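PDB 4D7W: sortase family protein from Streptococcus agalactiae, which probably acts as a class C sortase, a cysteine transpeptidase that helps to build pili on the surface of this Gram-positive bacterium. Local coordinates for residues K22-A27 and S136-T141; Q33-G38 and G101-H106; H79-K84 and G91-S96; R158-V163 and Y168-T173. All coordinates share one frame; numbering follows the deposited sequence.

Interaction 1 (K22-A27 and S136-T141); sequences KIINRA and SILNET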
loop_
_atom_site.group_PDB
_atom_site.type_symbol
_atom_site.label_atom_id
_atom_site.label_comp_id
_atom_site.label_asym_id
_atom_site.label_seq_id
_atom_site.Cartn_x
_atom_site.Cartn_y
_atom_site.Cartn_z
ATOM N N LYS A 22 9.407 9.099 15.973
ATOM C CA LYS A 22 10.629 8.689 15.291
ATOM C C LYS A 22 10.286 7.954 13.994
ATOM O O LYS A 22 10.774 8.294 12.918
ATOM C CB LYS A 22 11.481 7.808 16.201
ATOM C CG LYS A 22 12.757 7.285 15.556
ATOM C CD LYS A 22 13.735 6.774 16.615
ATOM C CE LYS A 22 14.747 5.779 16.051
ATOM N NZ LYS A 22 14.193 4.388 15.953
ATOM N N ILE A 23 9.429 6.950 14.097
ATOM C CA ILE A 23 9.089 6.141 12.931
ATOM C C ILE A 23 8.325 6.935 11.861
ATOM O O ILE A 23 8.639 6.854 10.662
ATOM C CB ILE A 23 8.276 4.888 13.357
ATOM C CG1 ILE A 23 9.129 4.020 14.292
ATOM C CG2 ILE A 23 7.862 4.092 12.124
ATOM C CD1 ILE A 23 8.379 2.918 15.026
ATOM N N ILE A 24 7.336 7.718 12.277
ATOM C CA ILE A 24 6.588 8.508 11.308
ATOM C C ILE A 24 7.481 9.534 10.625
ATOM O O ILE A 24 7.446 9.672 9.397
ATOM C CB ILE A 24 5.381 9.228 11.958
ATOM C CG1 ILE A 24 4.269 8.234 12.261
ATOM C CG2 ILE A 24 4.826 10.304 11.036
ATOM C CD1 ILE A 24 3.818 7.420 11.044
ATOM N N ASN A 25 8.286 10.258 11.412
ATOM C CA ASN A 25 9.195 11.266 10.854
ATOM C C ASN A 25 10.177 10.686 9.835
ATOM O O ASN A 25 10.383 11.256 8.766
ATOM C CB ASN A 25 9.969 11.973 11.977
ATOM C CG ASN A 25 9.150 13.044 12.657
ATOM O OD1 ASN A 25 8.001 13.275 12.292
ATOM N ND2 ASN A 25 9.735 13.704 13.666
ATOM N N ARG A 26 10.775 9.545 10.159
ATOM C CA ARG A 26 11.641 8.851 9.203
ATOM C C ARG A 26 10.902 8.468 7.918
ATOM O O ARG A 26 11.462 8.522 6.822
ATOM C CB ARG A 26 12.236 7.593 9.841
ATOM C CG ARG A 26 13.297 7.867 10.915
ATOM C CD ARG A 26 14.053 6.577 11.262
ATOM N NE ARG A 26 14.970 6.187 10.185
ATOM C CZ ARG A 26 14.898 5.045 9.494
ATOM N NH1 ARG A 26 13.951 4.151 9.759
ATOM N NH2 ARG A 26 15.786 4.793 8.533
ATOM N N ALA A 27 9.649 8.067 8.057
ATOM C CA ALA A 27 8.877 7.663 6.876
ATOM C C ALA A 27 8.543 8.892 6.045
ATOM O O ALA A 27 8.592 8.847 4.833
ATOM C CB ALA A 27 7.617 6.914 7.286
ATOM N N SER A 136 -4.196 1.842 7.938
ATOM C CA SER A 136 -3.930 2.181 9.323
ATOM C C SER A 136 -2.480 1.866 9.583
ATOM O O SER A 136 -2.039 0.749 9.341
ATOM C CB SER A 136 -4.848 1.404 10.255
ATOM O OG SER A 136 -6.196 1.605 9.858
ATOM N N ILE A 137 -1.737 2.869 10.029
ATOM C CA ILE A 137 -0.300 2.729 10.228
ATOM C C ILE A 137 0.019 3.318 11.598
ATOM O O ILE A 137 -0.263 4.485 11.861
ATOM C CB ILE A 137 0.480 3.423 9.093
ATOM C CG1 ILE A 137 0.249 2.679 7.764
ATOM C CG2 ILE A 137 1.962 3.505 9.416
ATOM C CD1 ILE A 137 0.479 3.525 6.561
ATOM N N LEU A 138 0.557 2.491 12.491
ATOM C CA LEU A 138 0.726 2.893 13.883
ATOM C C LEU A 138 -0.631 3.323 14.459
ATOM O O LEU A 138 -1.631 2.600 14.342
ATOM C CB LEU A 138 1.760 4.018 13.997
ATOM C CG LEU A 138 3.126 3.597 13.438
ATOM C CD1 LEU A 138 4.155 4.678 13.623
ATOM C CD2 LEU A 138 3.595 2.303 14.088
ATOM N N ASN A 139 -0.673 4.508 15.052
ATOM C CA ASN A 139 -1.909 5.011 15.638
ATOM C C ASN A 139 -2.699 5.925 14.698
ATOM O O ASN A 139 -3.578 6.664 15.140
ATOM C CB ASN A 139 -1.595 5.768 16.935
ATOM C CG ASN A 139 -0.747 7.025 16.693
ATOM O OD1 ASN A 139 0.152 7.034 15.842
ATOM N ND2 ASN A 139 -1.034 8.090 17.447
ATOM N N GLU A 140 -2.388 5.896 13.408
ATOM C CA GLU A 140 -2.986 6.874 12.507
ATOM C C GLU A 140 -3.729 6.273 11.332
ATOM O O GLU A 140 -3.476 5.149 10.925
ATOM C CB GLU A 140 -1.909 7.827 12.007
ATOM C CG GLU A 140 -1.642 8.956 13.013
ATOM C CD GLU A 140 -0.248 9.516 12.905
ATOM O OE1 GLU A 140 0.547 8.966 12.118
ATOM O OE2 GLU A 140 0.055 10.502 13.608
ATOM N N THR A 141 -4.637 7.059 10.777
ATOM C CA THR A 141 -5.475 6.621 9.678
ATOM C C THR A 141 -5.212 7.484 8.457
ATOM O O THR A 141 -5.039 8.709 8.571
ATOM C CB THR A 141 -6.954 6.675 10.063
ATOM O OG1 THR A 141 -7.216 5.657 11.031
ATOM C CG2 THR A 141 -7.826 6.420 8.853
#
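Helix 17-31 approaches the tip of the hairpin between strands 132-137 and 140-152, with the closest pair of CA atoms, those of Ile24 and Leu138, 8.5 Å apart. The tip is a type II' beta turn from Ile137 to Glu140, which makes this a two-residue beta hairpin. It is closed by paired backbone bonds between Ile137 and Glu140, and Leu138 takes the positive phi (56°) that this turn requires at its first corner. The contact therefore sets an N-terminal helix against one end of the sheet that forms the sortase beta barrel.

Leu138 reaches out from the turn with a single methyl, CD1, which enters between two consecutive isoleucines of the helix. Ile24 lies along it in the reverse sense, its CD1 3.8 Å from Leu138 CD1. Ile23 comes in at a slant and offers its CG2 branch, 4.0 Å from the same Leu138 CD1. That branch faces the turn because CG1 of Ile23 is swung beside its own backbone N (chi1 -62°), leaving CG2 next to the carbonyl carbon. No hydrogen bond joins the two segments, so the evidence points to apolar packing. Tyr142 and Ile100 extend the apolar surroundings, and the Tyr8 hydroxyl is hydrogen-bonded to the backbone N of Leu138.

Glu140, extended beyond CG, brings its carboxylate to the border of this patch, where OE1 lies 3.8 Å from both CG1 and CD1 of Ile24.

Interaction 2 (Q33-G38 and G101-H106); sequences QFKTSG and GGDSTH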
loop_
_atom_site.group_PDB
_atom_site.type_symbol
_atom_site.label_atom_id
_atom_site.label_comp_id
_atom_site.label_asym_id
_atom_site.label_seq_id
_atom_site.Cartn_x
_atom_site.Cartn_y
_atom_site.Cartn_z
ATOM N N GLN A 33 11.752 11.996 -0.978
ATOM C CA GLN A 33 12.662 11.816 -2.104
ATOM C C GLN A 33 11.955 11.698 -3.450
ATOM O O GLN A 33 12.531 12.022 -4.484
ATOM C CB GLN A 33 13.530 10.577 -1.894
ATOM C CG GLN A 33 12.827 9.270 -2.186
ATOM C CD GLN A 33 13.675 8.080 -1.788
ATOM O OE1 GLN A 33 14.577 7.680 -2.527
ATOM N NE2 GLN A 33 13.411 7.520 -0.603
ATOM N N PHE A 34 10.714 11.228 -3.445
ATOM C CA PHE A 34 10.059 10.861 -4.710
ATOM C C PHE A 34 9.785 12.055 -5.627
ATOM O O PHE A 34 9.753 11.902 -6.852
ATOM C CB PHE A 34 8.783 10.087 -4.415
ATOM C CG PHE A 34 9.058 8.741 -3.830
ATOM C CD1 PHE A 34 9.350 7.665 -4.655
ATOM C CD2 PHE A 34 9.112 8.566 -2.454
ATOM C CE1 PHE A 34 9.649 6.419 -4.112
ATOM C CE2 PHE A 34 9.423 7.327 -1.907
ATOM C CZ PHE A 34 9.691 6.258 -2.738
ATOM N N LYS A 35 9.637 13.240 -5.044
ATOM C CA LYS A 35 9.404 14.442 -5.838
ATOM C C LYS A 35 10.532 14.637 -6.850
ATOM O O LYS A 35 10.280 15.013 -7.994
ATOM C CB LYS A 35 9.273 15.677 -4.943
ATOM C CG LYS A 35 8.719 16.896 -5.673
ATOM C CD LYS A 35 8.576 18.103 -4.753
ATOM C CE LYS A 35 8.069 19.314 -5.529
ATOM N NZ LYS A 35 7.951 20.536 -4.682
ATOM N N THR A 36 11.769 14.356 -6.446
ATOM C CA THR A 36 12.890 14.473 -7.373
ATOM C C THR A 36 13.227 13.147 -8.072
ATOM O O THR A 36 13.586 13.141 -9.246
ATOM C CB THR A 36 14.152 14.996 -6.669
ATOM O OG1 THR A 36 14.431 14.180 -5.529
ATOM C CG2 THR A 36 13.964 16.445 -6.222
ATOM N N SER A 37 13.089 12.028 -7.366
ATOM C CA SER A 37 13.568 10.748 -7.889
ATOM C C SER A 37 12.573 10.036 -8.797
ATOM O O SER A 37 12.964 9.256 -9.665
ATOM C CB SER A 37 13.949 9.817 -6.734
ATOM O OG SER A 37 12.806 9.193 -6.171
ATOM N N GLY A 38 11.286 10.287 -8.601
ATOM C CA GLY A 38 10.270 9.505 -9.283
ATOM C C GLY A 38 10.230 8.106 -8.687
ATOM O O GLY A 38 10.836 7.846 -7.638
ATOM N N GLY A 101 1.438 8.429 2.468
ATOM C CA GLY A 101 1.239 9.567 1.584
ATOM C C GLY A 101 2.180 10.720 1.872
ATOM O O GLY A 101 3.307 10.509 2.338
ATOM N N GLY A 102 1.699 11.939 1.623
ATOM C CA GLY A 102 2.507 13.142 1.689
ATOM C C GLY A 102 2.425 13.810 0.327
ATOM O O GLY A 102 1.950 13.211 -0.625
ATOM N N ASP A 103 2.876 15.048 0.226
ATOM C CA ASP A 103 2.895 15.737 -1.053
ATOM C C ASP A 103 3.808 15.024 -2.063
ATOM O O ASP A 103 4.897 14.554 -1.702
ATOM C CB ASP A 103 3.355 17.180 -0.852
ATOM C CG ASP A 103 3.554 17.917 -2.159
ATOM O OD1 ASP A 103 2.548 18.404 -2.722
ATOM O OD2 ASP A 103 4.716 18.014 -2.620
ATOM N N SER A 104 3.366 14.953 -3.318
ATOM C CA SER A 104 4.168 14.375 -4.392
ATOM C C SER A 104 4.548 12.918 -4.090
ATOM O O SER A 104 5.729 12.560 -4.139
ATOM C CB SER A 104 5.438 15.211 -4.601
ATOM O OG SER A 104 5.128 16.530 -5.015
ATOM N N THR A 105 3.558 12.091 -3.755
ATOM C CA THR A 105 3.817 10.681 -3.447
ATOM C C THR A 105 2.848 9.797 -4.209
ATOM O O THR A 105 1.781 10.237 -4.617
ATOM C CB THR A 105 3.706 10.383 -1.934
ATOM O OG1 THR A 105 2.389 10.700 -1.466
ATOM C CG2 THR A 105 4.744 11.197 -1.138
ATOM N N HIS A 106 3.235 8.550 -4.432
ATOM C CA HIS A 106 2.333 7.590 -5.049
ATOM C C HIS A 106 2.721 6.230 -4.515
ATOM O O HIS A 106 3.786 5.711 -4.824
ATOM C CB HIS A 106 2.404 7.634 -6.583
ATOM C CG HIS A 106 1.336 6.817 -7.258
ATOM N ND1 HIS A 106 1.113 6.854 -8.618
ATOM C CD2 HIS A 106 0.433 5.941 -6.753
ATOM C CE1 HIS A 106 0.124 6.028 -8.924
ATOM N NE2 HIS A 106 -0.300 5.455 -7.812
HETATM O O HOH W 1 7.921 13.386 -2.598
#
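Asp103 is the first residue of 101-106 to approach the helical turn 33-38, its OD2 lying 4.6 Å from Lys35 NZ. These opposite charges are near each other but beyond salt-bridge range. Asp103 OD2 has a firmer partner in the next residue, since Ser104 OG donates to it at 2.8 Å, arriving from above the carboxylate plane. Ser104 OG is also hydrogen-bonded to Gly165 N.

Ser104 carries most of the contact. The aliphatic part of Lys35 passes over it, with Lys35 CG 3.7 Å from Ser104 OG. This chain is extended throughout and starts with CG opposite the backbone N (chi1 -167°), a course that takes it past the serine toward Asp103. Ser104 O, on the helix side, lies 3.9 Å from Phe34 CB and is linked to the backbone N of Lys35 through water 1, whose bond to that N is weak. The one-turn helix 34-37, which follows the N-terminal helix 17-31, is thus laid on the loop leading into strand 105-115 of the sortase barrel.

Thr105 opens that strand and folds its OG1 back to Gly102 O at 2.7 Å, tilted 34° from the carbonyl plane. His106 turns its ring away from the helix: ND1 donates to Gln161 O, and NE2 is hydrogen-bonded to Thr170 OG1.

Interaction 3 (H79-K84 and G91-S96); sequences HGTSEK and GHLEGS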
loop_
_atom_site.group_PDB
_atom_site.type_symbol
_atom_site.label_atom_id
_atom_site.label_comp_id
_atom_site.label_asym_id
_atom_site.label_seq_id
_atom_site.Cartn_x
_atom_site.Cartn_y
_atom_site.Cartn_z
ATOM N N HIS A 79 5.999 -5.063 3.609
ATOM C CA HIS A 79 7.073 -4.636 2.716
ATOM C C HIS A 79 7.203 -5.577 1.520
ATOM O O HIS A 79 7.247 -6.793 1.685
ATOM C CB HIS A 79 8.427 -4.594 3.443
ATOM C CG HIS A 79 8.564 -3.482 4.448
ATOM N ND1 HIS A 79 8.030 -3.551 5.715
ATOM C CD2 HIS A 79 9.198 -2.286 4.377
ATOM C CE1 HIS A 79 8.325 -2.447 6.384
ATOM N NE2 HIS A 79 9.031 -1.660 5.594
ATOM N N GLY A 80 7.281 -5.015 0.318
ATOM C CA GLY A 80 7.640 -5.798 -0.853
ATOM C C GLY A 80 6.482 -6.638 -1.351
ATOM O O GLY A 80 5.417 -6.659 -0.748
ATOM N N THR A 81 6.687 -7.332 -2.462
ATOM C CA THR A 81 5.609 -8.097 -3.086
ATOM C C THR A 81 6.028 -9.526 -3.394
ATOM O O THR A 81 5.645 -10.086 -4.420
ATOM C CB THR A 81 5.145 -7.427 -4.379
ATOM O OG1 THR A 81 6.294 -7.124 -5.169
ATOM C CG2 THR A 81 4.430 -6.126 -4.070
ATOM N N SER A 82 6.811 -10.116 -2.497
ATOM C CA SER A 82 7.241 -11.505 -2.642
ATOM C C SER A 82 6.044 -12.457 -2.657
ATOM O O SER A 82 4.963 -12.111 -2.170
ATOM C CB SER A 82 8.197 -11.875 -1.507
ATOM O OG SER A 82 7.585 -11.663 -0.247
ATOM N N GLU A 83 6.227 -13.657 -3.209
ATOM C CA GLU A 83 5.124 -14.616 -3.283
ATOM C C GLU A 83 4.678 -15.012 -1.873
ATOM O O GLU A 83 3.492 -15.231 -1.624
ATOM C CB GLU A 83 5.515 -15.852 -4.108
ATOM C CG GLU A 83 5.690 -15.567 -5.602
ATOM C CD GLU A 83 5.395 -16.777 -6.488
ATOM O OE1 GLU A 83 5.923 -17.879 -6.207
ATOM O OE2 GLU A 83 4.629 -16.626 -7.469
ATOM N N LYS A 84 5.635 -15.076 -0.953
ATOM C CA LYS A 84 5.345 -15.320 0.457
ATOM C C LYS A 84 4.334 -14.297 0.994
ATOM O O LYS A 84 3.334 -14.665 1.623
ATOM C CB LYS A 84 6.641 -15.275 1.277
ATOM C CG LYS A 84 6.486 -15.579 2.760
ATOM C CD LYS A 84 7.779 -15.253 3.500
ATOM C CE LYS A 84 7.712 -15.629 4.977
ATOM N NZ LYS A 84 8.934 -15.196 5.726
ATOM N N GLY A 91 0.797 -6.721 -0.532
ATOM C CA GLY A 91 2.174 -6.297 -0.609
ATOM C C GLY A 91 2.284 -4.844 -1.016
ATOM O O GLY A 91 1.419 -4.307 -1.711
ATOM N N HIS A 92 3.363 -4.201 -0.587
ATOM C CA HIS A 92 3.643 -2.841 -1.030
ATOM C C HIS A 92 4.769 -2.843 -2.066
ATOM O O HIS A 92 5.840 -3.371 -1.805
ATOM C CB HIS A 92 3.991 -1.965 0.171
ATOM C CG HIS A 92 4.561 -0.640 -0.209
ATOM N ND1 HIS A 92 5.919 -0.400 -0.239
ATOM C CD2 HIS A 92 3.962 0.511 -0.595
ATOM C CE1 HIS A 92 6.130 0.843 -0.632
ATOM N NE2 HIS A 92 4.961 1.419 -0.849
ATOM N N LEU A 93 4.530 -2.267 -3.248
ATOM C CA LEU A 93 5.552 -2.239 -4.309
ATOM C C LEU A 93 6.783 -1.445 -3.854
ATOM O O LEU A 93 6.696 -0.248 -3.583
ATOM C CB LEU A 93 4.990 -1.637 -5.600
ATOM C CG LEU A 93 5.782 -1.905 -6.883
ATOM C CD1 LEU A 93 5.896 -3.390 -7.141
ATOM C CD2 LEU A 93 5.144 -1.227 -8.093
ATOM N N GLU A 94 7.933 -2.114 -3.807
ATOM C CA GLU A 94 9.058 -1.643 -2.997
ATOM C C GLU A 94 9.615 -0.291 -3.462
ATOM O O GLU A 94 10.144 0.483 -2.655
ATOM C CB GLU A 94 10.174 -2.704 -2.988
ATOM C CG GLU A 94 10.941 -2.783 -4.292
ATOM C CD GLU A 94 12.225 -3.613 -4.185
ATOM O OE1 GLU A 94 12.458 -4.210 -3.109
ATOM O OE2 GLU A 94 12.999 -3.658 -5.176
ATOM N N GLY A 95 9.493 0.001 -4.751
ATOM C CA GLY A 95 9.990 1.266 -5.266
ATOM C C GLY A 95 9.004 2.423 -5.234
ATOM O O GLY A 95 9.307 3.504 -5.751
ATOM N N SER A 96 7.828 2.213 -4.639
ATOM C CA SER A 96 6.818 3.271 -4.582
ATOM C C SER A 96 6.843 3.965 -3.232
ATOM O O SER A 96 7.530 3.529 -2.318
ATOM C CB SER A 96 5.411 2.715 -4.886
ATOM O OG SER A 96 4.947 1.786 -3.913
HETATM O O HOH W 2 8.013 -4.965 -4.443
#
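Gly80 and Thr81 run close beside Gly91 and His92, the CA atoms of Thr81 and Gly91 being 4.6 Å apart. Gly80 O rests 3.3 Å from Gly91 CA, an approach made possible by the absence of a side chain there. Gly80 itself has positive phi (77°), where the chain leaves strand 73-79. The segments belong to a beta-alpha-beta unit: strand 73-79, the short helix 83-86 and strand 90-92, with the two strands parallel in the barrel sheet.

Thr81 is the side chain that reaches across. Its CG2 methyl lies against the backbone of the second segment, 3.8 Å from His92 O and 3.9 Å from Leu93 N. Its OG1 sits between the backbone N and the carbonyl carbon (chi1 49°) and bonds at 2.9 Å to water 2. That water in turn accepts from Glu94 N, also at 2.9 Å. Beyond Leu93 the chain makes a type I turn: Leu93 O receives both Ser96 N and Ser96 OG, the latter at 2.7 Å in the carbonyl plane on a lone pair.

Tyr51 of helix 45-52 links the two segments, meeting the His79 ring edge-to-face and bonding through its hydroxyl to both Gly80 N and His92 ND1. His79 ND1 and NE2 are hydrogen-bonded to the carbonyls of Gly61 and Gln54, while Glu94 forms a salt bridge with Arg48. Two carbonyl oxygens at the two nitrogens of one imidazole would favour, though not prove, a doubly protonated His79, whereas at the contact itself the Thr81 methyl and the bridging water meet a largely backbone surface.

Interaction 4 (R158-V163 and Y168-T173); sequences RDLQIV and YQTLVT. With EDO (1,2-ethanediol), chain B.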
loop_
_atom_site.group_PDB
_atom_site.type_symbol
_atom_site.label_atom_id
_atom_site.label_comp_id
_atom_site.label_asym_id
_atom_site.label_seq_id
_atom_site.Cartn_x
_atom_site.Cartn_y
_atom_site.Cartn_z
ATOM N N ARG A 158 2.297 3.637 -17.156
ATOM C CA ARG A 158 1.969 5.045 -17.334
ATOM C C ARG A 158 1.123 5.609 -16.208
ATOM O O ARG A 158 1.235 6.794 -15.876
ATOM C CB ARG A 158 1.245 5.250 -18.662
ATOM C CG ARG A 158 2.111 5.017 -19.888
ATOM C CD ARG A 158 1.316 5.256 -21.161
ATOM N NE ARG A 158 0.299 4.229 -21.345
ATOM C CZ ARG A 158 -0.518 4.165 -22.390
ATOM N NH1 ARG A 158 -0.445 5.076 -23.350
ATOM N NH2 ARG A 158 -1.409 3.187 -22.476
ATOM N N ASP A 159 0.275 4.769 -15.623
ATOM C CA ASP A 159 -0.595 5.225 -14.551
ATOM C C ASP A 159 0.031 5.017 -13.177
ATOM O O ASP A 159 -0.611 5.261 -12.157
ATOM C CB ASP A 159 -1.939 4.512 -14.616
ATOM C CG ASP A 159 -2.579 4.620 -15.982
ATOM O OD1 ASP A 159 -2.919 5.755 -16.377
ATOM O OD2 ASP A 159 -2.737 3.576 -16.657
ATOM N N LEU A 160 1.284 4.581 -13.158
ATOM C CA LEU A 160 1.930 4.209 -11.906
ATOM C C LEU A 160 3.170 5.074 -11.664
ATOM O O LEU A 160 4.227 4.571 -11.298
ATOM C CB LEU A 160 2.280 2.722 -11.920
ATOM C CG LEU A 160 1.075 1.777 -11.998
ATOM C CD1 LEU A 160 1.504 0.337 -12.221
ATOM C CD2 LEU A 160 0.213 1.878 -10.750
ATOM N N GLN A 161 3.034 6.385 -11.871
ATOM C CA GLN A 161 4.173 7.288 -11.735
ATOM C C GLN A 161 3.934 8.336 -10.653
ATOM O O GLN A 161 2.804 8.551 -10.218
ATOM C CB GLN A 161 4.474 7.981 -13.077
ATOM C CG GLN A 161 4.684 7.016 -14.249
ATOM C CD GLN A 161 5.939 6.163 -14.099
ATOM O OE1 GLN A 161 6.911 6.571 -13.453
ATOM N NE2 GLN A 161 5.924 4.972 -14.698
ATOM N N ILE A 162 5.010 8.984 -10.211
ATOM C CA ILE A 162 4.885 10.068 -9.245
ATOM C C ILE A 162 4.339 11.273 -9.958
ATOM O O ILE A 162 4.816 11.603 -11.041
ATOM C CB ILE A 162 6.233 10.444 -8.607
ATOM C CG1 ILE A 162 6.780 9.264 -7.796
ATOM C CG2 ILE A 162 6.073 11.714 -7.775
ATOM C CD1 ILE A 162 5.965 8.912 -6.567
ATOM N N VAL A 163 3.342 11.926 -9.358
ATOM C CA VAL A 163 2.817 13.172 -9.889
ATOM C C VAL A 163 3.062 14.267 -8.847
ATOM O O VAL A 163 2.620 14.147 -7.706
ATOM C CB VAL A 163 1.310 13.077 -10.229
ATOM C CG1 VAL A 163 0.769 14.429 -10.691
ATOM C CG2 VAL A 163 1.071 12.018 -11.287
ATOM N N TYR A 168 -1.266 10.102 -4.118
ATOM C CA TYR A 168 -1.974 8.976 -4.740
ATOM C C TYR A 168 -1.668 7.643 -4.074
ATOM O O TYR A 168 -0.551 7.415 -3.627
ATOM C CB TYR A 168 -1.597 8.841 -6.220
ATOM C CG TYR A 168 -2.194 9.884 -7.149
ATOM C CD1 TYR A 168 -3.519 10.293 -7.013
ATOM C CD2 TYR A 168 -1.438 10.439 -8.172
ATOM C CE1 TYR A 168 -4.075 11.236 -7.871
ATOM C CE2 TYR A 168 -1.984 11.389 -9.029
ATOM C CZ TYR A 168 -3.301 11.774 -8.874
ATOM O OH TYR A 168 -3.835 12.701 -9.726
ATOM N N GLN A 169 -2.655 6.749 -4.060
ATOM C CA GLN A 169 -2.404 5.355 -3.729
ATOM C C GLN A 169 -3.178 4.487 -4.720
ATOM O O GLN A 169 -4.370 4.698 -4.923
ATOM C CB GLN A 169 -2.813 5.054 -2.287
ATOM C CG GLN A 169 -2.450 3.666 -1.776
ATOM C CD GLN A 169 -2.617 3.563 -0.271
ATOM O OE1 GLN A 169 -3.613 3.029 0.212
ATOM N NE2 GLN A 169 -1.647 4.092 0.479
ATOM N N THR A 170 -2.494 3.539 -5.347
ATOM C CA THR A 170 -3.139 2.652 -6.323
ATOM C C THR A 170 -3.172 1.231 -5.794
ATOM O O THR A 170 -2.180 0.744 -5.243
ATOM C CB THR A 170 -2.408 2.683 -7.678
ATOM O OG1 THR A 170 -2.525 3.987 -8.237
ATOM C CG2 THR A 170 -3.002 1.665 -8.679
ATOM N N LEU A 171 -4.325 0.579 -5.942
ATOM C CA LEU A 171 -4.465 -0.820 -5.597
ATOM C C LEU A 171 -4.455 -1.619 -6.907
ATOM O O LEU A 171 -5.188 -1.299 -7.841
ATOM C CB LEU A 171 -5.748 -1.062 -4.788
ATOM C CG LEU A 171 -5.999 -0.132 -3.591
ATOM C CD1 LEU A 171 -7.297 -0.509 -2.909
ATOM C CD2 LEU A 171 -4.803 -0.116 -2.577
ATOM N N VAL A 172 -3.598 -2.632 -6.966
ATOM C CA VAL A 172 -3.318 -3.363 -8.184
ATOM C C VAL A 172 -3.646 -4.834 -8.009
ATOM O O VAL A 172 -3.263 -5.449 -7.011
ATOM C CB VAL A 172 -1.831 -3.247 -8.582
ATOM C CG1 VAL A 172 -1.569 -4.001 -9.896
ATOM C CG2 VAL A 172 -1.419 -1.773 -8.695
ATOM N N THR A 173 -4.345 -5.412 -8.980
ATOM C CA THR A 173 -4.541 -6.848 -8.979
ATOM C C THR A 173 -4.602 -7.328 -10.426
ATOM O O THR A 173 -4.526 -6.515 -11.346
ATOM C CB THR A 173 -5.816 -7.263 -8.217
ATOM O OG1 THR A 173 -5.832 -8.686 -8.065
ATOM C CG2 THR A 173 -7.087 -6.796 -8.947
HETATM C C1 EDO B . 0.250 9.064 -13.120
HETATM O O1 EDO B . 0.875 7.819 -13.441
HETATM C C2 EDO B . -0.579 8.889 -11.855
HETATM O O2 EDO B . -1.695 8.057 -12.153
HETATM O O HOH W 3 -2.998 4.423 -11.042
#
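Leu160 and Thr170 meet at about a right angle, CD2 of the leucine 3.8 Å from CG2 of the threonine. The same Leu160 CD2 also approaches Val172 CG2, more loosely at 4.5 Å. Thr170 presents its methyl here because CG2 lies opposite the backbone N (chi1 -65° for OG1), which leaves OG1 beside that N and able to bond to His106 NE2. Water 3 connects the same hydroxyl with the loop, donating to Asp159 O at 2.8 Å.

At the other end, Val163 meets Tyr168 at the ring edge: Val163 CG2 lies near the ring plane, 3.9 Å from Tyr168 CE2. Arg187 of strand 182-191 makes a cation-pi contact with this ring. Between loop and ring sits a 1,2-ethanediol, probably from the crystallisation liquor. Its O1 donates to Arg158 O at 2.7 Å and accepts from Gln161 N at 3.0 Å, so it bridges the loop backbone, while its carbons touch Val163 CG2.

The loop from Leu160 to Val163 runs opposite to 168-172, 177° apart end to end, and packs on the strand face bearing Tyr168, Thr170 and Val172. Thr170 to Thr173 read TLVT, matching the start of the TLXTC signature, whose last residue in sortases is the nucleophilic cysteine.

How the interactions relate
From the N terminus, helix 17-31 opens the widest loop, which interaction 1 closes only at the hairpin 136-141. Within it lies interaction 2, from helix 34-37 to the start of strand 105-115, and within that lies interaction 3, spanning a short beta-alpha-beta connection. Interaction 4 follows in series, so no two loops cross. The first two contacts tie the N-terminal helices to the barrel, and the last two fasten loops to strands of that same sheet. Interaction 2 is the junction: Phe34 packs on Gly95 and Ser96 of interaction 3, and His106 reaches Gln161 and Thr170 of interaction 4. Interaction 1 touches none of the others; its centre lies about 17 Å from that of interaction 2.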